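PDB 4EWC: putative nucleoprotein from Infectious salmon anemia virus, which encapsidates the negative-strand viral RNA, shielding it from nucleases and forming the ribonucleoprotein that serves as template for transcription and replication. Local coordinates for the interface of chains A and B. Coordinates in Å, arbitrary orientation; residue numbers count along the deposited sequence, not the author numbering. Chains: chain A/B, Putative nucleoprotein.

The interface of chains A and B. Residues chain A 528, 530, 534, 557, 560-561, 564; chain B 528, 530, 534, 557, 560-561, 564.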
loop_
_atom_site.group_PDB
_atom_site.type_symbol
_atom_site.label_atom_id
_atom_site.label_comp_id
_atom_site.label_asym_id
_atom_site.label_seq_id
_atom_site.Cartn_x
_atom_site.Cartn_y
_atom_site.Cartn_z
ATOM N N PHE A 528 11.842 1.461 5.297
ATOM C CA PHE A 528 12.085 2.885 5.459
ATOM C C PHE A 528 12.266 3.606 4.117
ATOM O O PHE A 528 12.559 2.971 3.104
ATOM C CB PHE A 528 13.318 3.059 6.348
ATOM C CG PHE A 528 14.520 2.348 5.836
ATOM C CD1 PHE A 528 15.382 2.969 4.940
ATOM C CD2 PHE A 528 14.791 1.047 6.236
ATOM C CE1 PHE A 528 16.492 2.299 4.457
ATOM C CE2 PHE A 528 15.899 0.380 5.758
ATOM C CZ PHE A 528 16.744 1.005 4.869
ATOM N N GLN A 530 14.361 5.437 1.755
ATOM C CA GLN A 530 15.772 5.650 1.469
ATOM C C GLN A 530 16.169 7.131 1.357
ATOM O O GLN A 530 17.027 7.596 2.105
ATOM C CB GLN A 530 16.174 4.859 0.209
ATOM C CG GLN A 530 17.625 5.028 -0.246
ATOM C CD GLN A 530 18.650 4.710 0.842
ATOM O OE1 GLN A 530 18.328 4.111 1.868
ATOM N NE2 GLN A 530 19.898 5.115 0.615
ATOM N N ARG A 534 18.807 9.150 3.753
ATOM C CA ARG A 534 20.048 9.632 3.187
ATOM C C ARG A 534 20.227 11.117 3.513
ATOM O O ARG A 534 21.346 11.580 3.818
ATOM C CB ARG A 534 20.065 9.400 1.672
ATOM C CG ARG A 534 21.232 10.080 0.951
ATOM C CD ARG A 534 21.282 9.720 -0.525
ATOM N NE ARG A 534 21.444 8.279 -0.718
ATOM C CZ ARG A 534 22.621 7.667 -0.818
ATOM N NH1 ARG A 534 23.744 8.369 -0.742
ATOM N NH2 ARG A 534 22.673 6.356 -0.998
ATOM N N LEU A 557 21.050 10.724 -10.972
ATOM C CA LEU A 557 21.087 9.971 -9.731
ATOM C C LEU A 557 20.790 10.859 -8.519
ATOM O O LEU A 557 20.065 10.465 -7.603
ATOM C CB LEU A 557 22.439 9.283 -9.580
ATOM C CG LEU A 557 22.651 8.519 -8.277
ATOM C CD1 LEU A 557 21.629 7.403 -8.129
ATOM C CD2 LEU A 557 24.071 7.993 -8.237
ATOM N N ALA A 560 17.006 11.947 -8.646
ATOM C CA ALA A 560 16.226 10.800 -8.218
ATOM C C ALA A 560 16.123 10.759 -6.705
ATOM O O ALA A 560 15.020 10.691 -6.148
ATOM C CB ALA A 560 16.872 9.528 -8.721
ATOM N N SER A 561 17.275 10.794 -6.041
ATOM C CA SER A 561 17.288 10.667 -4.593
ATOM C C SER A 561 16.607 11.863 -3.958
ATOM O O SER A 561 15.876 11.720 -2.973
ATOM C CB SER A 561 18.706 10.515 -4.053
ATOM O OG SER A 561 18.660 10.083 -2.699
ATOM N N SER A 564 12.823 11.139 -4.395
ATOM C CA SER A 564 12.246 9.977 -3.703
ATOM C C SER A 564 12.134 10.170 -2.180
ATOM O O SER A 564 11.529 9.344 -1.485
ATOM C CB SER A 564 13.020 8.686 -4.027
ATOM O OG SER A 564 14.352 8.742 -3.543
ATOM N N PHE B 528 8.981 5.399 -7.786
ATOM C CA PHE B 528 9.972 4.382 -8.096
ATOM C C PHE B 528 10.822 4.001 -6.876
ATOM O O PHE B 528 10.894 4.756 -5.907
ATOM C CB PHE B 528 10.848 4.903 -9.237
ATOM C CG PHE B 528 11.478 6.218 -8.943
ATOM C CD1 PHE B 528 12.707 6.285 -8.297
ATOM C CD2 PHE B 528 10.841 7.398 -9.300
ATOM C CE1 PHE B 528 13.284 7.512 -8.016
ATOM C CE2 PHE B 528 11.417 8.619 -9.023
ATOM C CZ PHE B 528 12.634 8.674 -8.380
ATOM N N GLN B 530 14.036 3.919 -5.150
ATOM C CA GLN B 530 15.324 4.596 -5.186
ATOM C C GLN B 530 16.527 3.642 -5.266
ATOM O O GLN B 530 17.310 3.718 -6.210
ATOM C CB GLN B 530 15.442 5.558 -3.988
ATOM C CG GLN B 530 16.772 6.305 -3.866
ATOM C CD GLN B 530 17.154 7.087 -5.121
ATOM O OE1 GLN B 530 16.333 7.309 -6.011
ATOM N NE2 GLN B 530 18.415 7.508 -5.194
ATOM N N ARG B 534 19.262 3.393 -8.304
ATOM C CA ARG B 534 20.635 3.772 -8.049
ATOM C C ARG B 534 21.577 2.656 -8.510
ATOM O O ARG B 534 22.659 2.918 -9.078
ATOM C CB ARG B 534 20.835 4.076 -6.561
ATOM C CG ARG B 534 22.299 4.263 -6.155
ATOM C CD ARG B 534 22.441 4.686 -4.701
ATOM N NE ARG B 534 21.764 5.957 -4.447
ATOM C CZ ARG B 534 22.345 7.148 -4.557
ATOM N NH1 ARG B 534 23.618 7.236 -4.919
ATOM N NH2 ARG B 534 21.655 8.249 -4.301
ATOM N N LEU B 557 25.073 4.473 5.459
ATOM C CA LEU B 557 24.397 5.015 4.294
ATOM C C LEU B 557 24.428 4.039 3.114
ATOM O O LEU B 557 23.435 3.867 2.404
ATOM C CB LEU B 557 25.016 6.353 3.908
ATOM C CG LEU B 557 24.456 7.002 2.646
ATOM C CD1 LEU B 557 22.971 7.292 2.798
ATOM C CD2 LEU B 557 25.249 8.256 2.342
ATOM N N ALA B 560 22.137 0.950 3.967
ATOM C CA ALA B 560 20.764 1.388 3.797
ATOM C C ALA B 560 20.337 1.254 2.347
ATOM O O ALA B 560 19.317 0.622 2.044
ATOM C CB ALA B 560 20.628 2.827 4.239
ATOM N N SER B 561 21.116 1.855 1.452
ATOM C CA SER B 561 20.743 1.864 0.047
ATOM C C SER B 561 20.778 0.455 -0.511
ATOM O O SER B 561 19.913 0.072 -1.305
ATOM C CB SER B 561 21.646 2.781 -0.770
ATOM O OG SER B 561 21.069 3.007 -2.050
ATOM N N SER B 564 17.490 -1.152 0.772
ATOM C CA SER B 564 16.210 -0.601 0.302
ATOM C C SER B 564 15.911 -0.929 -1.173
ATOM O O SER B 564 14.806 -0.667 -1.663
ATOM C CB SER B 564 16.126 0.917 0.543
ATOM O OG SER B 564 17.096 1.620 -0.216
#
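This patch is part of a two-fold symmetric interface between two copies of the nucleoprotein. The two-fold axis gives every contact a twin; helix 530-536 of each chain packs against helix 550-564 of the other. A:Arg534 leaves its helix with CG anti to the backbone N (chi1 171°). Its CB and CG each lie 3.8 Å from B:Leu557 CD1. CD runs on toward the B:Arg534 guanidinium, and the chain bends there (chi3 -60°). The bend lays the A:Arg534 guanidinium between two partners. Methyl CD1 of B:Leu557 sits over the centre of one face, 3.7 Å from A:Arg534 CZ. B:Arg534 stacks on the opposite face, offset toward the rim. The two arginines meet tip to tip with planes 16° apart; NE and NH2 of A:Arg534 face NH2 and NE of B:Arg534, each pair 3.6 Å apart. Like charges would be expected to repel here; the leucine methyls cover the outer faces and probably help fix how the two groups are turned. A:Arg534 NH1 lies 3.4 Å from B:Leu557 CD2, while B:Ser561 CB lies at the guanidinium edge, in plane.

Beside it, A:Gln530 bends at chi2 and lays its amide along B:Ser561, with CD 3.6 Å from B:Ser561 CA. Its OE1 accepts a weak hydrogen bond from B:Ser564 OG (3.5 Å). The tip of the A:Phe528 ring, CZ, approaches B:Ala560 O at 3.8 Å. The patch joins the two chains of the deposited assembly mainly by side-chain packing; the structure alone does not show whether this dimer forms in the viral ribonucleoprotein.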